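PDB 5GXX: glucanase from Clostridium thermocellum, which probably hydrolyses internal beta-1,4-glucosidic bonds of cellulose as a family 9 endoglucanase of the cellulosome, with a cellulose-binding module attached to its catalytic domain. Local coordinates for residues Thr212-Arg215 / Asn216-Asp219; Asn469-Ser472 / Trp473-Leu477. The protein carries 1 engineered substitution. All coordinates share one frame; numbering follows the deposited sequence.

Contact 1: Thr212-Arg215 / Asn216-Asp219; sequences TGDR and NYLD
Asp214 reaches over the start of helix 215-224 to meet Asn216 and Tyr217. Its CB packs 3.7 Å from Tyr217 CD2, approaching the ring obliquely. With CG anti to the backbone N (chi1 -177°), the carboxylate lies beside its own carbonyl carbon and faces the first turn of the helix. OD1 accepts from Asn216 N at 3.0 Å on its anti side, 35° out of the carboxylate plane, and also lies 3.4 Å from Asn216 CG. OD2, the other branch, stays about 4.1 Å from both Tyr217 CE2 and Asn216 ND2. Asp214 is thus the N-cap, its side chain supplying an acceptor for a helix N-H that has no earlier turn to bond to, while its own O takes a weak bond from Tyr217 N. The loop links helices 198-212 and 215-224 in the catalytic domain, which in family 9 is an (alpha/alpha)6 barrel, with Gly213 turning the chain at positive phi. An ST turn precedes the cap: Thr212 OG1 accepts from Asp214 N at 3.0 Å, bonds to Leu208 O, and meets the Tyr217 ring edge at CD2. Further along, Asp219 N donates to Arg215 O at 2.8 Å, and the bent Arg215 chain brings NH2 to Asp219 OD1, which lies at the guanidinium edge, in a salt bridge whose modelled length is doubtfully short. Leu218 is turned inward onto Leu256 of helix 249-260.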
loop_
_atom_site.group_PDB
_atom_site.type_symbol
_atom_site.label_atom_id
_atom_site.label_comp_id
_atom_site.label_asym_id
_atom_site.label_seq_id
_atom_site.Cartn_x
_atom_site.Cartn_y
_atom_site.Cartn_z
ATOM N N THR A 212 -54.701 1.318 33.715
ATOM C CA THR A 212 -55.292 2.256 34.675
ATOM C C THR A 212 -56.805 2.128 34.861
ATOM O O THR A 212 -57.333 2.538 35.901
ATOM C CB THR A 212 -55.064 3.724 34.247
ATOM O OG1 THR A 212 -55.770 3.970 33.020
ATOM C CG2 THR A 212 -53.587 4.051 34.085
ATOM N N GLY A 213 -57.509 1.601 33.863
ATOM C CA GLY A 213 -58.970 1.585 33.893
ATOM C C GLY A 213 -59.591 2.960 33.716
ATOM O O GLY A 213 -60.804 3.121 33.845
ATOM N N ASP A 214 -58.747 3.935 33.399
ATOM C CA ASP A 214 -59.124 5.331 33.239
ATOM C C ASP A 214 -59.760 5.465 31.867
ATOM O O ASP A 214 -59.134 5.186 30.838
ATOM C CB ASP A 214 -57.874 6.212 33.362
ATOM C CG ASP A 214 -58.163 7.701 33.292
ATOM O OD1 ASP A 214 -59.217 8.122 32.759
ATOM O OD2 ASP A 214 -57.295 8.463 33.782
ATOM N N ARG A 215 -61.018 5.886 31.877
ATOM C CA ARG A 215 -61.796 5.936 30.647
ATOM C C ARG A 215 -61.351 7.013 29.663
ATOM O O ARG A 215 -61.680 6.925 28.479
ATOM C CB ARG A 215 -63.284 6.013 30.959
ATOM C CG ARG A 215 -63.973 4.661 30.821
ATOM C CD ARG A 215 -65.347 4.880 30.243
ATOM N NE ARG A 215 -65.287 5.464 28.904
ATOM C CZ ARG A 215 -65.282 4.739 27.787
ATOM N NH1 ARG A 215 -65.341 3.419 27.867
ATOM N NH2 ARG A 215 -65.233 5.309 26.589
ATOM N N ASN A 216 -60.585 7.999 30.126
ATOM C CA ASN A 216 -59.996 8.970 29.209
ATOM C C ASN A 216 -59.156 8.278 28.147
ATOM O O ASN A 216 -59.212 8.657 26.977
ATOM C CB ASN A 216 -59.155 10.013 29.943
ATOM C CG ASN A 216 -59.978 10.837 30.905
ATOM O OD1 ASN A 216 -61.208 10.868 30.813
ATOM N ND2 ASN A 216 -59.307 11.503 31.841
ATOM N N TYR A 217 -58.411 7.261 28.574
ATOM C CA TYR A 217 -57.591 6.462 27.666
ATOM C C TYR A 217 -58.457 5.630 26.734
ATOM O O TYR A 217 -58.121 5.550 25.564
ATOM C CB TYR A 217 -56.575 5.574 28.391
ATOM C CG TYR A 217 -55.520 6.317 29.180
ATOM C CD1 TYR A 217 -54.578 7.129 28.556
ATOM C CD2 TYR A 217 -55.444 6.161 30.559
ATOM C CE1 TYR A 217 -53.598 7.803 29.288
ATOM C CE2 TYR A 217 -54.474 6.819 31.301
ATOM C CZ TYR A 217 -53.558 7.638 30.666
ATOM O OH TYR A 217 -52.612 8.272 31.434
ATOM N N LEU A 218 -59.560 5.039 27.195
ATOM C CA LEU A 218 -60.465 4.349 26.259
ATOM C C LEU A 218 -61.081 5.314 25.245
ATOM O O LEU A 218 -61.182 5.007 24.052
ATOM C CB LEU A 218 -61.574 3.560 26.969
ATOM C CG LEU A 218 -62.513 2.702 26.102
ATOM C CD1 LEU A 218 -61.808 1.876 25.040
ATOM C CD2 LEU A 218 -63.374 1.800 26.963
ATOM N N ASP A 219 -61.477 6.498 25.705
ATOM C CA ASP A 219 -62.033 7.494 24.795
ATOM C C ASP A 219 -61.046 7.964 23.743
ATOM O O ASP A 219 -61.410 8.098 22.573
ATOM C CB ASP A 219 -62.563 8.688 25.580
ATOM C CG ASP A 219 -63.907 8.398 26.198
ATOM O OD1 ASP A 219 -64.572 7.451 25.729
ATOM O OD2 ASP A 219 -64.300 9.113 27.138
#

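Contact 2: Asn469-Ser472 / Trp473-Leu477; sequences NRSS and WPARL
Two side chains of 469-472 grip the backbone of Arg476 by hydrogen bonds. Asn469 ND2 donates to Arg476 O at 3.0 Å, nearly straight (171°) and in both the amide and the carbonyl plane, and Ser471 OG accepts from Arg476 N at 2.8 Å. That hydroxyl sits between its own backbone N and carbonyl carbon (chi1 60°), which brings it over the returning chain. Asn469 OD1 accepts from Ser471 N at 2.9 Å, fixing the amide's rotation from its other end. Arg476 NH1 donates to Pro474 O at 3.0 Å, at the guanidinium edge, while Trp473 NE1 bonds to Glu441 and Ser472 OG to His382.

Charge enters through Arg476 NH1, which also forms a salt bridge with Glu446, whose OE2 accepts from Ser472 N and Trp473 N.

At the bend, Ser472 CB makes a CH-pi contact over one face of Trp473, 4.1 Å from the six-membered ring centroid. The chain turns through a cis peptide before Pro474.

The Asn469 bond to Ser471 N closes an Asx turn, which here opens a loop between strands 460-469 and 481-488 of the cellulose-binding module's beta-sandwich, where that module meets the catalytic domain.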
loop_
_atom_site.group_PDB
_atom_site.type_symbol
_atom_site.label_atom_id
_atom_site.label_comp_id
_atom_site.label_asym_id
_atom_site.label_seq_id
_atom_site.Cartn_x
_atom_site.Cartn_y
_atom_site.Cartn_z
ATOM N N ASN A 469 -4.956 -11.267 18.358
ATOM C CA ASN A 469 -6.178 -11.236 19.170
ATOM C C ASN A 469 -7.376 -11.645 18.326
ATOM O O ASN A 469 -7.961 -10.821 17.612
ATOM C CB ASN A 469 -6.413 -9.839 19.756
ATOM C CG ASN A 469 -7.677 -9.754 20.616
ATOM O OD1 ASN A 469 -8.455 -10.706 20.693
ATOM N ND2 ASN A 469 -7.904 -8.598 21.230
ATOM N N ARG A 470 -7.722 -12.924 18.436
ATOM C CA ARG A 470 -8.924 -13.478 17.811
ATOM C C ARG A 470 -9.894 -13.904 18.907
ATOM O O ARG A 470 -10.581 -14.932 18.809
ATOM C CB ARG A 470 -8.595 -14.626 16.865
ATOM C CG ARG A 470 -7.473 -14.324 15.868
ATOM C CD ARG A 470 -7.357 -15.454 14.866
ATOM N NE ARG A 470 -6.112 -15.320 14.113
ATOM C CZ ARG A 470 -5.681 -16.161 13.176
ATOM N NH1 ARG A 470 -6.413 -17.204 12.800
ATOM N NH2 ARG A 470 -4.514 -15.924 12.586
ATOM N N SER A 471 -9.945 -13.109 19.968
ATOM C CA SER A 471 -10.841 -13.420 21.095
ATOM C C SER A 471 -12.315 -13.480 20.710
ATOM O O SER A 471 -12.740 -12.826 19.763
ATOM C CB SER A 471 -10.629 -12.443 22.256
ATOM O OG SER A 471 -10.894 -11.099 21.870
ATOM N N SER A 472 -13.079 -14.268 21.455
ATOM C CA SER A 472 -14.493 -14.489 21.138
ATOM C C SER A 472 -15.318 -14.977 22.333
ATOM O O SER A 472 -16.546 -14.994 22.226
ATOM C CB SER A 472 -14.650 -15.444 19.948
ATOM O OG SER A 472 -15.783 -15.102 19.169
ATOM N N TRP A 473 -14.685 -15.350 23.452
ATOM C CA TRP A 473 -15.431 -15.868 24.613
ATOM C C TRP A 473 -15.203 -15.052 25.885
ATOM O O TRP A 473 -14.631 -15.562 26.851
ATOM C CB TRP A 473 -15.071 -17.337 24.886
ATOM C CG TRP A 473 -15.613 -18.275 23.882
ATOM C CD1 TRP A 473 -16.809 -18.927 23.936
ATOM C CD2 TRP A 473 -14.980 -18.686 22.667
ATOM N NE1 TRP A 473 -16.959 -19.725 22.828
ATOM C CE2 TRP A 473 -15.852 -19.595 22.029
ATOM C CE3 TRP A 473 -13.757 -18.370 22.060
ATOM C CZ2 TRP A 473 -15.546 -20.186 20.807
ATOM C CZ3 TRP A 473 -13.445 -18.968 20.847
ATOM C CH2 TRP A 473 -14.342 -19.870 20.234
ATOM N N PRO A 474 -15.624 -13.776 25.903
ATOM C CA PRO A 474 -16.166 -12.985 24.804
ATOM C C PRO A 474 -15.038 -12.255 24.080
ATOM O O PRO A 474 -13.920 -12.143 24.606
ATOM C CB PRO A 474 -17.028 -11.953 25.531
ATOM C CG PRO A 474 -16.276 -11.705 26.839
ATOM C CD PRO A 474 -15.591 -13.012 27.163
ATOM N N ALA A 475 -15.328 -11.714 22.901
ATOM C CA ALA A 475 -14.364 -10.804 22.280
ATOM C C ALA A 475 -13.933 -9.756 23.303
ATOM O O ALA A 475 -14.758 -9.278 24.079
ATOM C CB ALA A 475 -14.989 -10.129 21.050
ATOM N N ARG A 476 -12.641 -9.415 23.358
ATOM C CA ARG A 476 -12.171 -8.534 24.422
ATOM C C ARG A 476 -10.821 -7.954 24.055
ATOM O O ARG A 476 -10.201 -8.380 23.085
ATOM C CB ARG A 476 -12.090 -9.276 25.769
ATOM C CG ARG A 476 -11.128 -10.446 25.789
ATOM C CD ARG A 476 -11.296 -11.319 27.051
ATOM N NE ARG A 476 -10.364 -12.445 27.074
ATOM C CZ ARG A 476 -10.510 -13.567 26.374
ATOM N NH1 ARG A 476 -11.567 -13.760 25.586
ATOM N NH2 ARG A 476 -9.599 -14.521 26.476
ATOM N N LEU A 477 -10.396 -7.009 24.882
ATOM C CA LEU A 477 -9.173 -6.239 24.697
ATOM C C LEU A 477 -8.279 -6.470 25.907
ATOM O O LEU A 477 -8.733 -6.393 27.059
ATOM C CB LEU A 477 -9.536 -4.755 24.603
ATOM C CG LEU A 477 -10.534 -4.453 23.479
ATOM C CD1 LEU A 477 -11.063 -3.038 23.606
ATOM C CD2 LEU A 477 -9.990 -4.702 22.069
#

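Overall arrangement
Contact 1 and contact 2 are both local contacts within one continuous run of chain, in different modules, on opposite sides of the chain's centre. Their centres lie 51 Å apart and their nearest atoms about 41 Å, so neither touches the other. Residues 212-219 join helices at the surface of the catalytic domain, about 37 Å from the centre of the chain; residues 469-477 are largely buried between the modules, about 16 Å from it. Each is linked in sequence to a calcium site: helix 198-212, ending at contact 1, carries the ligands Asp199 and Glu200, whereas strand 481-488, following contact 2, ends at Asp488 of the second site.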